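Local coordinates for glucosidase (Croceicoccus marinus, PDB 5Z3K), which probably hydrolyses O-glycosidic bonds, as a beta-glucosidase of glycoside hydrolase family 39 from a deep-sea bacterium, at residues T52-S56 and Y57-S61; E127-V130 and E131-R135; K184-D187 and P188-V192; R240-A243 and A244-A248; S266-I270 and P271-F275. All coordinates share one frame; numbering follows the deposited sequence.

In the fold
The five contacts are spread over the eight-stranded parallel barrel of a TIM-barrel glycoside hydrolase. Contacts 1 and 5 follow the C-terminal ends of strands 53-55 and 259-266, about 20 Å apart centre to centre, at the barrel end that probably carries the active site, as in other TIM-barrel glycosidases; contact 3 instead leads into the start of strand 191-197, its centre about 36 Å from that of contact 5. Contacts 2 and 3 are neighbours on one flank, their centres about 12 Å apart: Arg185 of contact 3 forms salt bridges with Glu127 and Glu131 of contact 2. Contact 4 lies on the outer helix 238-252, its centre about 27 Å from that of contact 3.

Contact 1: T52-S56 and Y57-S61; sequences TLVRS and YDWVS
Ser56 lies against the indole of Trp59 in a type I beta turn that runs from Ser56 to Trp59, just beyond barrel strand 53-55 of the TIM barrel. Its CB sits 3.9 Å from the centroid of the six-membered ring of Trp59, a CH-pi contact over the ring face, and Ser56 CA lies above the same ring system. The small serine suits this place because it lets the flat indole come down close on the backbone. The turn closes through Trp59 N, which donates to Ser56 O at 2.9 Å; the donor stands well above the carbonyl plane and the bond is bent, 140° at the hydrogen. Further along the indole, Val54 CG1 meets Trp59 CZ2 at 3.8 Å, the two side chains crossing at about a right angle.

Arg55 runs beside Tyr57 in the same direction, with CG anti to the backbone N (chi1 -174°) and the chain extended to NE. Tyr57 CB lies over one face of the guanidinium, 3.2 Å from Arg55 NH1; guanidinium and phenol planes are 33° apart. The salt bridges of Arg55 lie outside the two segments, NE to Glu153 and NH2 to Asp156, and should hold the buried guanidinium in a fixed orientation.

A second shell holds the side chains in place. Ser56 OG receives a hydrogen bond from the Thr108 backbone, Asp58 OD2 pairs with Ser27, and Ser61 OG with Thr91. One water joins Arg55 to Asp58, lying 2.8 Å from Arg55 NH1 and 2.9 Å from Asp58 OD2.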
loop_
_atom_site.group_PDB
_atom_site.type_symbol
_atom_site.label_atom_id
_atom_site.label_comp_id
_atom_site.label_asym_id
_atom_site.label_seq_id
_atom_site.Cartn_x
_atom_site.Cartn_y
_atom_site.Cartn_z
ATOM N N THR A 52 -1.186 8.541 -2.686
ATOM C CA THR A 52 0.009 9.353 -2.488
ATOM C C THR A 52 1.310 8.652 -2.866
ATOM O O THR A 52 2.358 9.310 -2.911
ATOM C CB THR A 52 0.115 9.808 -1.020
ATOM O OG1 THR A 52 -0.068 8.681 -0.156
ATOM C CG2 THR A 52 -0.927 10.872 -0.701
ATOM N N LEU A 53 1.279 7.350 -3.139
ATOM C CA LEU A 53 2.494 6.599 -3.430
ATOM C C LEU A 53 2.095 5.420 -4.294
ATOM O O LEU A 53 1.075 4.781 -4.030
ATOM C CB LEU A 53 3.188 6.126 -2.148
ATOM C CG LEU A 53 4.552 5.431 -2.277
ATOM C CD1 LEU A 53 5.561 6.317 -3.011
ATOM C CD2 LEU A 53 5.088 5.043 -0.906
ATOM N N VAL A 54 2.866 5.165 -5.350
ATOM C CA VAL A 54 2.565 4.068 -6.264
ATOM C C VAL A 54 3.813 3.208 -6.436
ATOM O O VAL A 54 4.862 3.705 -6.866
ATOM C CB VAL A 54 2.061 4.564 -7.626
ATOM C CG1 VAL A 54 1.837 3.385 -8.556
ATOM C CG2 VAL A 54 0.771 5.376 -7.453
ATOM N N ARG A 55 3.687 1.919 -6.127
ATOM C CA ARG A 55 4.736 0.944 -6.414
ATOM C C ARG A 55 4.643 0.527 -7.876
ATOM O O ARG A 55 3.547 0.259 -8.382
ATOM C CB ARG A 55 4.584 -0.277 -5.500
ATOM C CG ARG A 55 5.701 -1.312 -5.580
ATOM C CD ARG A 55 5.607 -2.304 -4.402
ATOM N NE ARG A 55 6.812 -3.138 -4.292
ATOM C CZ ARG A 55 6.921 -4.377 -4.780
ATOM N NH1 ARG A 55 5.893 -4.952 -5.406
ATOM N NH2 ARG A 55 8.063 -5.045 -4.645
ATOM N N SER A 56 5.791 0.465 -8.561
ATOM C CA SER A 56 5.807 0.286 -10.007
ATOM C C SER A 56 5.866 -1.176 -10.430
ATOM O O SER A 56 5.822 -1.462 -11.633
ATOM C CB SER A 56 7.004 1.025 -10.611
ATOM O OG SER A 56 8.233 0.408 -10.211
ATOM N N TYR A 57 5.962 -2.102 -9.475
ATOM C CA TYR A 57 6.295 -3.489 -9.798
ATOM C C TYR A 57 5.281 -4.117 -10.755
ATOM O O TYR A 57 5.657 -4.881 -11.655
ATOM C CB TYR A 57 6.401 -4.298 -8.501
ATOM C CG TYR A 57 6.742 -5.756 -8.711
ATOM C CD1 TYR A 57 8.054 -6.149 -8.950
ATOM C CD2 TYR A 57 5.760 -6.738 -8.645
ATOM C CE1 TYR A 57 8.382 -7.488 -9.143
ATOM C CE2 TYR A 57 6.077 -8.085 -8.827
ATOM C CZ TYR A 57 7.389 -8.448 -9.078
ATOM O OH TYR A 57 7.702 -9.774 -9.277
ATOM N N ASP A 58 3.998 -3.777 -10.623
ATOM C CA ASP A 58 3.019 -4.421 -11.492
ATOM C C ASP A 58 2.941 -3.791 -12.884
ATOM O O ASP A 58 2.326 -4.377 -13.782
ATOM C CB ASP A 58 1.656 -4.442 -10.800
ATOM C CG ASP A 58 1.681 -5.302 -9.546
ATOM O OD1 ASP A 58 2.062 -6.489 -9.640
ATOM O OD2 ASP A 58 1.382 -4.785 -8.455
ATOM N N TRP A 59 3.589 -2.652 -13.095
ATOM C CA TRP A 59 3.743 -2.112 -14.436
ATOM C C TRP A 59 4.607 -3.043 -15.293
ATOM O O TRP A 59 5.261 -3.969 -14.805
ATOM C CB TRP A 59 4.390 -0.728 -14.396
ATOM C CG TRP A 59 3.674 0.326 -13.589
ATOM C CD1 TRP A 59 2.399 0.257 -13.046
ATOM C CD2 TRP A 59 4.188 1.614 -13.235
ATOM N NE1 TRP A 59 2.109 1.424 -12.384
ATOM C CE2 TRP A 59 3.188 2.272 -12.480
ATOM C CE3 TRP A 59 5.399 2.278 -13.487
ATOM C CZ2 TRP A 59 3.362 3.566 -11.978
ATOM C CZ3 TRP A 59 5.580 3.556 -12.977
ATOM C CH2 TRP A 59 4.559 4.192 -12.228
ATOM N N VAL A 60 4.606 -2.772 -16.595
ATOM C CA VAL A 60 5.558 -3.396 -17.507
ATOM C C VAL A 60 6.822 -2.540 -17.495
ATOM O O VAL A 60 7.112 -1.822 -18.461
ATOM C CB VAL A 60 4.944 -3.542 -18.917
ATOM C CG1 VAL A 60 5.947 -4.170 -19.899
ATOM C CG2 VAL A 60 3.668 -4.385 -18.844
ATOM N N SER A 61 7.568 -2.594 -16.384
ATOM C CA SER A 61 8.666 -1.661 -16.105
ATOM C C SER A 61 9.792 -2.374 -15.376
ATOM O O SER A 61 10.335 -1.883 -14.381
ATOM C CB SER A 61 8.187 -0.469 -15.276
ATOM O OG SER A 61 7.121 0.188 -15.937
HETATM O O HOH W 1 2.365 -1.328 -10.178
HETATM O O HOH W 2 3.346 -4.436 -6.356
HETATM O O HOH W 3 9.293 -1.493 -11.810
#

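Contact 2: E127-V130 and E131-R135; sequences EQVV and ENIVR
Val129 and Ile133, one turn apart on helix 123-138, meet at a slant, Val129 CG1 touching Ile133 CD1 at 3.8 Å. Ile133 CG1 is anti to the carbonyl carbon (chi1 -70°), which carries CD1 back along the helix toward the valine. Val130 and Val134 repeat the pattern more loosely, CG1 of Val130 lying 4.3 Å from CG2 of Val134. These branched residues suit the inward side of the helix, where Val129 packs on Phe73, Val130 on Leu63, and Ile133 and Val134 on Trp152.

The regular i to i+4 ladder runs beneath, as in Ile133 N to Val129 O at 3.0 Å. On another side of the helix, Glu131 extends fully and reaches Arg135. A salt bridge joins Arg135 NH2 to Glu131 OE2 at 3.3 Å, the oxygen lying in the guanidinium plane and using its anti lone pair; a second bond to the same oxygen, from Arg135 NE, is weak. The other carboxylate oxygen, Glu131 OE1, pairs with Arg185 of helix 169-186, which also takes Glu127 OE2, while Glu127 OE1 is bound by Arg181.

The chemistry is divided between faces: hydrocarbon packs this helix on barrel strand 151-154 and on nearby loops, and two glutamates, probably both ionised beside these arginines, tie it to the next helix.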
loop_
_atom_site.group_PDB
_atom_site.type_symbol
_atom_site.label_atom_id
_atom_site.label_comp_id
_atom_site.label_asym_id
_atom_site.label_seq_id
_atom_site.Cartn_x
_atom_site.Cartn_y
_atom_site.Cartn_z
ATOM N N GLU A 127 25.023 -1.917 -13.019
ATOM C CA GLU A 127 25.061 -0.704 -12.206
ATOM C C GLU A 127 24.958 0.557 -13.067
ATOM O O GLU A 127 24.239 1.498 -12.707
ATOM C CB GLU A 127 26.336 -0.701 -11.354
ATOM C CG GLU A 127 26.475 0.500 -10.423
ATOM C CD GLU A 127 27.651 0.367 -9.457
ATOM O OE1 GLU A 127 28.212 -0.743 -9.348
ATOM O OE2 GLU A 127 28.002 1.369 -8.797
ATOM N N GLN A 128 25.640 0.585 -14.187
ATOM C CA GLN A 128 25.556 1.718 -15.058
ATOM C C GLN A 128 24.118 1.904 -15.581
ATOM O O GLN A 128 23.633 2.965 -15.637
ATOM C CB GLN A 128 26.472 1.540 -16.272
ATOM C CG GLN A 128 27.942 1.519 -16.029
ATOM C CD GLN A 128 28.703 1.406 -17.359
ATOM O OE1 GLN A 128 28.955 0.335 -17.839
ATOM N NE2 GLN A 128 28.961 2.522 -17.982
ATOM N N VAL A 129 23.480 0.819 -15.919
ATOM C CA VAL A 129 22.142 0.907 -16.494
ATOM C C VAL A 129 21.147 1.351 -15.428
ATOM O O VAL A 129 20.264 2.172 -15.697
ATOM C CB VAL A 129 21.767 -0.432 -17.160
ATOM C CG1 VAL A 129 20.276 -0.527 -17.419
ATOM C CG2 VAL A 129 22.543 -0.574 -18.469
ATOM N N VAL A 130 21.313 0.877 -14.185
ATOM C CA VAL A 130 20.441 1.344 -13.102
ATOM C C VAL A 130 20.626 2.837 -12.884
ATOM O O VAL A 130 19.653 3.580 -12.688
ATOM C CB VAL A 130 20.697 0.563 -11.800
ATOM C CG1 VAL A 130 19.933 1.220 -10.621
ATOM C CG2 VAL A 130 20.294 -0.897 -11.955
ATOM N N GLU A 131 21.874 3.305 -12.935
ATOM C CA GLU A 131 22.132 4.715 -12.665
ATOM C C GLU A 131 21.456 5.608 -13.703
ATOM O O GLU A 131 20.865 6.637 -13.355
ATOM C CB GLU A 131 23.639 4.975 -12.616
ATOM C CG GLU A 131 24.023 6.440 -12.420
ATOM C CD GLU A 131 25.527 6.649 -12.354
ATOM O OE1 GLU A 131 26.272 5.646 -12.344
ATOM O OE2 GLU A 131 25.964 7.820 -12.317
ATOM N N ASN A 132 21.511 5.228 -14.981
ATOM C CA ASN A 132 20.886 6.062 -16.003
ATOM C C ASN A 132 19.372 5.925 -16.036
ATOM O O ASN A 132 18.694 6.846 -16.503
ATOM C CB ASN A 132 21.471 5.752 -17.383
ATOM C CG ASN A 132 22.869 6.324 -17.554
ATOM O OD1 ASN A 132 23.262 7.253 -16.835
ATOM N ND2 ASN A 132 23.631 5.767 -18.492
ATOM N N ILE A 133 18.821 4.799 -15.578
ATOM C CA ILE A 133 17.379 4.748 -15.359
ATOM C C ILE A 133 16.994 5.764 -14.297
ATOM O O ILE A 133 16.008 6.502 -14.439
ATOM C CB ILE A 133 16.942 3.320 -14.974
ATOM C CG1 ILE A 133 17.073 2.395 -16.186
ATOM C CG2 ILE A 133 15.513 3.314 -14.406
ATOM C CD1 ILE A 133 17.113 0.939 -15.840
ATOM N N VAL A 134 17.787 5.841 -13.225
ATOM C CA VAL A 134 17.506 6.804 -12.169
ATOM C C VAL A 134 17.659 8.223 -12.696
ATOM O O VAL A 134 16.829 9.094 -12.419
ATOM C CB VAL A 134 18.413 6.544 -10.950
ATOM C CG1 VAL A 134 18.210 7.612 -9.882
ATOM C CG2 VAL A 134 18.145 5.156 -10.367
ATOM N N ARG A 135 18.720 8.477 -13.469
ATOM C CA ARG A 135 18.927 9.808 -14.029
ATOM C C ARG A 135 17.812 10.185 -14.993
ATOM O O ARG A 135 17.459 11.362 -15.107
ATOM C CB ARG A 135 20.279 9.870 -14.741
ATOM C CG ARG A 135 21.459 9.962 -13.798
ATOM C CD ARG A 135 22.789 10.151 -14.538
ATOM N NE ARG A 135 23.892 10.123 -13.581
ATOM C CZ ARG A 135 24.166 11.110 -12.729
ATOM N NH1 ARG A 135 23.438 12.221 -12.738
ATOM N NH2 ARG A 135 25.170 10.990 -11.871
#

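Contact 3: K184-D187 and P188-V192; sequences KRVD and PALKV
In the beta-alpha-beta unit of the TIM barrel, helix 169-186 gives way to strand 191-197 through a type I beta turn from Asp187 to Leu190, and Lys184 of the last helical turn reaches across to it. The lysine bends at chi2 (-62°), which swings its extended remainder toward the loop. Its NZ donates to Leu190 O at 2.7 Å, almost in line with the C=O bond, and more distantly to Pro188 O at 3.3 Å. Lysine suits the place because its ammonium has three N-H groups to share among the Leu190 and Pro188 carbonyls, a salt bridge to Asp222 and a water, so the long bond to Pro188 O is probably shared. A methionine in its place would probably leave the Leu190 and Pro188 carbonyls without this donor and Asp222 without its positive mate.

Within the turn, Leu190 N donates to Asp187 O at 3.0 Å, while Pro188, whose ring fixes phi, fits the second position and has no N-H to satisfy. Leu190 sends CD1 to within 3.7 Å of Asp187 CB, the side chains crossing nearly perpendicular; Val134 and Trp152 also touch this buried leucine. Asp187, the first residue to leave the helix, adds a nested Asx-Pro turn, its short side chain suited to reach the N-H two residues on: Ala189 N donates to Asp187 OD1 at 3.0 Å, from well above the carboxylate plane.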
loop_
_atom_site.group_PDB
_atom_site.type_symbol
_atom_site.label_atom_id
_atom_site.label_comp_id
_atom_site.label_asym_id
_atom_site.label_seq_id
_atom_site.Cartn_x
_atom_site.Cartn_y
_atom_site.Cartn_z
ATOM N N LYS A 184 22.317 6.625 -5.020
ATOM C CA LYS A 184 22.909 7.684 -4.211
ATOM C C LYS A 184 23.879 8.538 -5.019
ATOM O O LYS A 184 24.044 9.727 -4.729
ATOM C CB LYS A 184 23.615 7.077 -3.002
ATOM C CG LYS A 184 22.671 6.393 -2.018
ATOM C CD LYS A 184 21.676 7.382 -1.432
ATOM C CE LYS A 184 20.949 6.791 -0.242
ATOM N NZ LYS A 184 20.007 7.775 0.330
ATOM N N ARG A 185 24.525 7.952 -6.028
ATOM C CA ARG A 185 25.385 8.733 -6.910
ATOM C C ARG A 185 24.578 9.773 -7.682
ATOM O O ARG A 185 25.051 10.892 -7.917
ATOM C CB ARG A 185 26.131 7.792 -7.859
ATOM C CG ARG A 185 27.041 8.458 -8.877
ATOM C CD ARG A 185 27.800 7.393 -9.676
ATOM N NE ARG A 185 28.361 6.359 -8.805
ATOM C CZ ARG A 185 28.153 5.049 -8.937
ATOM N NH1 ARG A 185 27.388 4.572 -9.914
ATOM N NH2 ARG A 185 28.720 4.207 -8.082
ATOM N N VAL A 186 23.349 9.434 -8.074
ATOM C CA VAL A 186 22.549 10.385 -8.839
ATOM C C VAL A 186 22.091 11.530 -7.948
ATOM O O VAL A 186 22.173 12.706 -8.323
ATOM C CB VAL A 186 21.357 9.668 -9.494
ATOM C CG1 VAL A 186 20.400 10.693 -10.120
ATOM C CG2 VAL A 186 21.845 8.661 -10.509
ATOM N N ASP A 187 21.624 11.206 -6.755
ATOM C CA ASP A 187 21.086 12.184 -5.829
ATOM C C ASP A 187 21.049 11.580 -4.431
ATOM O O ASP A 187 20.283 10.640 -4.176
ATOM C CB ASP A 187 19.696 12.620 -6.288
ATOM C CG ASP A 187 19.078 13.677 -5.396
ATOM O OD1 ASP A 187 19.743 14.179 -4.460
ATOM O OD2 ASP A 187 17.902 14.008 -5.637
ATOM N N PRO A 188 21.875 12.079 -3.507
ATOM C CA PRO A 188 21.859 11.540 -2.137
ATOM C C PRO A 188 20.508 11.655 -1.451
ATOM O O PRO A 188 20.254 10.912 -0.499
ATOM C CB PRO A 188 22.923 12.382 -1.416
ATOM C CG PRO A 188 23.807 12.899 -2.499
ATOM C CD PRO A 188 22.939 13.080 -3.707
ATOM N N ALA A 189 19.635 12.560 -1.901
ATOM C CA ALA A 189 18.323 12.729 -1.285
ATOM C C ALA A 189 17.352 11.614 -1.638
ATOM O O ALA A 189 16.292 11.515 -1.010
ATOM C CB ALA A 189 17.719 14.075 -1.693
ATOM N N LEU A 190 17.673 10.782 -2.623
ATOM C CA LEU A 190 16.793 9.679 -2.970
ATOM C C LEU A 190 16.842 8.600 -1.897
ATOM O O LEU A 190 17.874 8.358 -1.269
ATOM C CB LEU A 190 17.185 9.091 -4.322
ATOM C CG LEU A 190 17.092 10.045 -5.512
ATOM C CD1 LEU A 190 17.820 9.449 -6.704
ATOM C CD2 LEU A 190 15.632 10.365 -5.859
ATOM N N LYS A 191 15.707 7.952 -1.680
ATOM C CA LYS A 191 15.620 6.861 -0.721
ATOM C C LYS A 191 15.774 5.544 -1.466
ATOM O O LYS A 191 15.144 5.340 -2.511
ATOM C CB LYS A 191 14.292 6.894 0.034
ATOM C CG LYS A 191 14.019 8.203 0.763
ATOM C CD LYS A 191 15.189 8.614 1.639
ATOM C CE LYS A 191 14.885 9.912 2.377
ATOM N NZ LYS A 191 16.124 10.608 2.819
ATOM N N VAL A 192 16.633 4.666 -0.944
ATOM C CA VAL A 192 16.831 3.343 -1.515
ATOM C C VAL A 192 16.625 2.319 -0.409
ATOM O O VAL A 192 16.943 2.566 0.760
ATOM C CB VAL A 192 18.228 3.199 -2.184
ATOM C CG1 VAL A 192 19.366 3.201 -1.136
ATOM C CG2 VAL A 192 18.285 1.955 -3.093
HETATM O O HOH W 4 21.942 9.423 1.702
#

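Contact 4: R240-A243 and A244-A248; sequences RTIA and AEVRA
With CG2 anti to the backbone N, Ile242 turns that methyl along the helix toward Val246. Val246 has CG1 anti to its backbone N (chi1 174°), which leaves CG2 beside that N, facing the preceding turn. The two methyls, Ile242 CG2 and Val246 CG2, come within 4.1 Å, a loose apolar contact between residues one turn apart. Val246 CG2 also lies 3.4 Å from Ile242 O, the carbonyl that takes the Val246 N-H at 2.9 Å in a nearly straight bond (164°).

Both residues belong to helix 238-252, which links strands 223-229 and 259-266 in a beta-alpha-beta unit of the TIM barrel, and both are buried against the barrel wall: Ile242 on Trp226 and Trp228, Val246 on Leu224 and Leu260. Beta-branched side chains give this face a firm apolar surface. Ala243, with just a methyl, lets the helix approach Trp226 and Val296 closely.

Ala243 O accepts from Arg247 N at 2.8 Å. By contrast the bond from Glu245 N to Thr241 O, at 3.5 Å, is weak. Arg247 bends at chi2 and chi3, carrying its guanidinium away from the preceding turn; there NH2 forms a salt bridge with Asp251 and NH1 donates to Thr258 O.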
loop_
_atom_site.group_PDB
_atom_site.type_symbol
_atom_site.label_atom_id
_atom_site.label_comp_id
_atom_site.label_asym_id
_atom_site.label_seq_id
_atom_site.Cartn_x
_atom_site.Cartn_y
_atom_site.Cartn_z
ATOM N N ARG A 240 -0.230 -4.137 11.836
ATOM C CA ARG A 240 0.415 -3.527 12.999
ATOM C C ARG A 240 1.269 -4.548 13.736
ATOM O O ARG A 240 2.421 -4.268 14.096
ATOM C CB ARG A 240 -0.630 -2.942 13.953
ATOM C CG ARG A 240 0.001 -2.378 15.218
ATOM C CD ARG A 240 -1.038 -2.102 16.294
ATOM N NE ARG A 240 -1.994 -1.074 15.888
ATOM C CZ ARG A 240 -3.018 -0.683 16.649
ATOM N NH1 ARG A 240 -3.201 -1.241 17.847
ATOM N NH2 ARG A 240 -3.851 0.255 16.222
ATOM N N THR A 241 0.713 -5.743 13.961
ATOM C CA THR A 241 1.443 -6.798 14.670
ATOM C C THR A 241 2.746 -7.153 13.960
ATOM O O THR A 241 3.799 -7.262 14.601
ATOM C CB THR A 241 0.564 -8.040 14.820
ATOM O OG1 THR A 241 -0.620 -7.693 15.540
ATOM C CG2 THR A 241 1.306 -9.154 15.575
ATOM N N ILE A 242 2.703 -7.338 12.635
ATOM C CA ILE A 242 3.932 -7.722 11.936
ATOM C C ILE A 242 4.950 -6.588 11.979
ATOM O O ILE A 242 6.148 -6.813 12.203
ATOM C CB ILE A 242 3.642 -8.148 10.484
ATOM C CG1 ILE A 242 2.582 -9.251 10.424
ATOM C CG2 ILE A 242 4.933 -8.612 9.805
ATOM C CD1 ILE A 242 2.963 -10.504 11.168
ATOM N N ALA A 243 4.494 -5.348 11.765
ATOM C CA ALA A 243 5.414 -4.220 11.699
ATOM C C ALA A 243 6.178 -4.060 13.004
ATOM O O ALA A 243 7.356 -3.687 12.997
ATOM C CB ALA A 243 4.655 -2.929 11.373
ATOM N N ALA A 244 5.521 -4.320 14.133
ATOM C CA ALA A 244 6.211 -4.234 15.415
ATOM C C ALA A 244 7.373 -5.215 15.468
ATOM O O ALA A 244 8.477 -4.862 15.905
ATOM C CB ALA A 244 5.228 -4.484 16.564
ATOM N N GLU A 245 7.154 -6.443 14.996
ATOM C CA GLU A 245 8.213 -7.444 15.014
ATOM C C GLU A 245 9.337 -7.081 14.050
ATOM O O GLU A 245 10.521 -7.236 14.377
ATOM C CB GLU A 245 7.635 -8.819 14.686
ATOM C CG GLU A 245 8.674 -9.922 14.669
ATOM C CD GLU A 245 9.313 -10.133 16.029
ATOM O OE1 GLU A 245 8.720 -9.688 17.040
ATOM O OE2 GLU A 245 10.406 -10.740 16.084
ATOM N N VAL A 246 8.988 -6.577 12.868
ATOM C CA VAL A 246 10.007 -6.179 11.904
ATOM C C VAL A 246 10.817 -5.015 12.446
ATOM O O VAL A 246 12.047 -4.966 12.306
ATOM C CB VAL A 246 9.353 -5.833 10.554
ATOM C CG1 VAL A 246 10.395 -5.291 9.603
ATOM C CG2 VAL A 246 8.670 -7.057 9.980
ATOM N N ARG A 247 10.136 -4.055 13.071
ATOM C CA ARG A 247 10.820 -2.931 13.691
ATOM C C ARG A 247 11.874 -3.408 14.677
ATOM O O ARG A 247 13.007 -2.912 14.673
ATOM C CB ARG A 247 9.804 -2.032 14.399
ATOM C CG ARG A 247 10.450 -0.838 15.083
ATOM C CD ARG A 247 10.719 0.250 14.067
ATOM N NE ARG A 247 12.087 0.203 13.559
ATOM C CZ ARG A 247 12.509 0.846 12.472
ATOM N NH1 ARG A 247 11.660 1.582 11.758
ATOM N NH2 ARG A 247 13.785 0.750 12.095
ATOM N N ALA A 248 11.532 -4.402 15.499
ATOM C CA ALA A 248 12.480 -4.897 16.503
ATOM C C ALA A 248 13.708 -5.553 15.866
ATOM O O ALA A 248 14.827 -5.407 16.373
ATOM C CB ALA A 248 11.781 -5.878 17.440
#

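Contact 5: S266-I270 and P271-F275; sequences SMTGI and PTAKF
The phenyl ring of Phe275 is approached by Thr268 and the selenomethionine Met267, each at a slant that is neither face-on nor edge-on. Thr268 OG1 comes to 3.5 Å from Phe275 CE2, and its CG2 lies 3.9 Å from Phe275 CD2. Met267 slides past in the opposite direction, its CE 3.5 Å from Phe275 CB. Phe275 holds CG between its backbone N and carbonyl carbon (chi1 48°), and this places the ring beside the threonine.

These residues lie in the loop after barrel strand 259-266 of the TIM barrel, which doubles back through a type I beta turn from Ile270 to Ala273. Ala273 N donates to Ile270 O at 2.8 Å, and Pro271 suits the second turn position, since its ring already fixes phi there. The reversal brings Ala273 CB against Thr268 CB at 3.5 Å, a fit that a small methyl permits. Ile270 CG2 meets Thr272 OG1 at 3.4 Å, while the isoleucine also touches Phe392 and Phe394.

A glycine instead of Thr268 would probably open a gap beside Ala273 and leave the Phe275 ring freer to turn. Asp231 takes the backbone N-H groups of Gly269 and Ile270, so the loop seems to owe its shape to two kinds of force: carboxylate and turn bonds fix its tip, and mainly apolar contacts join its two arms.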
loop_
_atom_site.group_PDB
_atom_site.type_symbol
_atom_site.label_atom_id
_atom_site.label_comp_id
_atom_site.label_asym_id
_atom_site.label_seq_id
_atom_site.Cartn_x
_atom_site.Cartn_y
_atom_site.Cartn_z
ATOM N N SER A 266 -2.932 -6.668 1.830
ATOM C CA SER A 266 -4.217 -7.033 1.266
ATOM C C SER A 266 -4.865 -8.019 2.222
ATOM O O SER A 266 -4.179 -8.683 2.999
ATOM C CB SER A 266 -4.050 -7.667 -0.125
ATOM O OG SER A 266 -5.308 -7.900 -0.706
HETATM N N MSE A 267 -6.187 -8.124 2.152
HETATM C CA MSE A 267 -6.809 -9.193 2.928
HETATM C C MSE A 267 -6.347 -10.545 2.413
HETATM O O MSE A 267 -6.166 -11.462 3.198
HETATM C CB MSE A 267 -8.333 -9.147 2.904
HETATM C CG MSE A 267 -8.912 -10.212 3.829
HETATM SE SE MSE A 267 -10.818 -10.011 4.152
HETATM C CE MSE A 267 -11.446 -11.078 2.689
ATOM N N THR A 268 -6.167 -10.679 1.097
ATOM C CA THR A 268 -5.750 -11.949 0.516
ATOM C C THR A 268 -4.641 -11.725 -0.504
ATOM O O THR A 268 -4.647 -10.731 -1.237
ATOM C CB THR A 268 -6.926 -12.691 -0.159
ATOM O OG1 THR A 268 -7.293 -12.033 -1.373
ATOM C CG2 THR A 268 -8.146 -12.761 0.761
ATOM N N GLY A 269 -3.688 -12.648 -0.533
ATOM C CA GLY A 269 -2.631 -12.605 -1.525
ATOM C C GLY A 269 -2.435 -13.934 -2.224
ATOM O O GLY A 269 -1.510 -14.092 -3.026
ATOM N N ILE A 270 -3.290 -14.899 -1.912
ATOM C CA ILE A 270 -3.252 -16.218 -2.535
ATOM C C ILE A 270 -4.151 -16.177 -3.767
ATOM O O ILE A 270 -5.334 -15.840 -3.638
ATOM C CB ILE A 270 -3.699 -17.313 -1.562
ATOM C CG1 ILE A 270 -2.581 -17.607 -0.561
ATOM C CG2 ILE A 270 -4.078 -18.581 -2.325
ATOM C CD1 ILE A 270 -2.991 -18.553 0.520
ATOM N N PRO A 271 -3.640 -16.508 -4.957
ATOM C CA PRO A 271 -4.379 -16.214 -6.195
ATOM C C PRO A 271 -5.660 -17.012 -6.368
ATOM O O PRO A 271 -6.410 -16.724 -7.309
ATOM C CB PRO A 271 -3.363 -16.548 -7.297
ATOM C CG PRO A 271 -2.421 -17.517 -6.655
ATOM C CD PRO A 271 -2.317 -17.101 -5.219
ATOM N N THR A 272 -5.936 -17.991 -5.502
ATOM C CA THR A 272 -7.200 -18.719 -5.494
ATOM C C THR A 272 -8.100 -18.303 -4.334
ATOM O O THR A 272 -9.042 -19.027 -3.992
ATOM C CB THR A 272 -6.948 -20.227 -5.422
ATOM O OG1 THR A 272 -6.113 -20.518 -4.293
ATOM C CG2 THR A 272 -6.268 -20.723 -6.690
ATOM N N ALA A 273 -7.822 -17.169 -3.701
ATOM C CA ALA A 273 -8.603 -16.776 -2.536
ATOM C C ALA A 273 -10.018 -16.380 -2.939
ATOM O O ALA A 273 -10.248 -15.794 -4.003
ATOM C CB ALA A 273 -7.927 -15.623 -1.799
ATOM N N LYS A 274 -10.942 -16.692 -2.060
ATOM C CA LYS A 274 -12.355 -16.418 -2.214
ATOM C C LYS A 274 -12.857 -15.527 -1.058
ATOM O O LYS A 274 -12.459 -15.725 0.031
ATOM C CB LYS A 274 -13.095 -17.718 -2.209
ATOM C CG LYS A 274 -14.416 -17.687 -2.894
ATOM C CD LYS A 274 -15.375 -18.687 -2.333
ATOM C CE LYS A 274 -16.769 -18.157 -2.428
ATOM N NZ LYS A 274 -17.194 -17.844 -3.802
ATOM N N PHE A 275 -13.710 -14.560 -1.348
ATOM C CA PHE A 275 -14.175 -13.630 -0.332
ATOM C C PHE A 275 -15.371 -12.898 -0.899
ATOM O O PHE A 275 -15.586 -12.877 -2.116
ATOM C CB PHE A 275 -13.074 -12.639 0.058
ATOM C CG PHE A 275 -12.393 -12.015 -1.124
ATOM C CD1 PHE A 275 -12.970 -10.936 -1.779
ATOM C CD2 PHE A 275 -11.190 -12.522 -1.593
ATOM C CE1 PHE A 275 -12.361 -10.368 -2.894
ATOM C CE2 PHE A 275 -10.571 -11.963 -2.703
ATOM C CZ PHE A 275 -11.157 -10.879 -3.350
#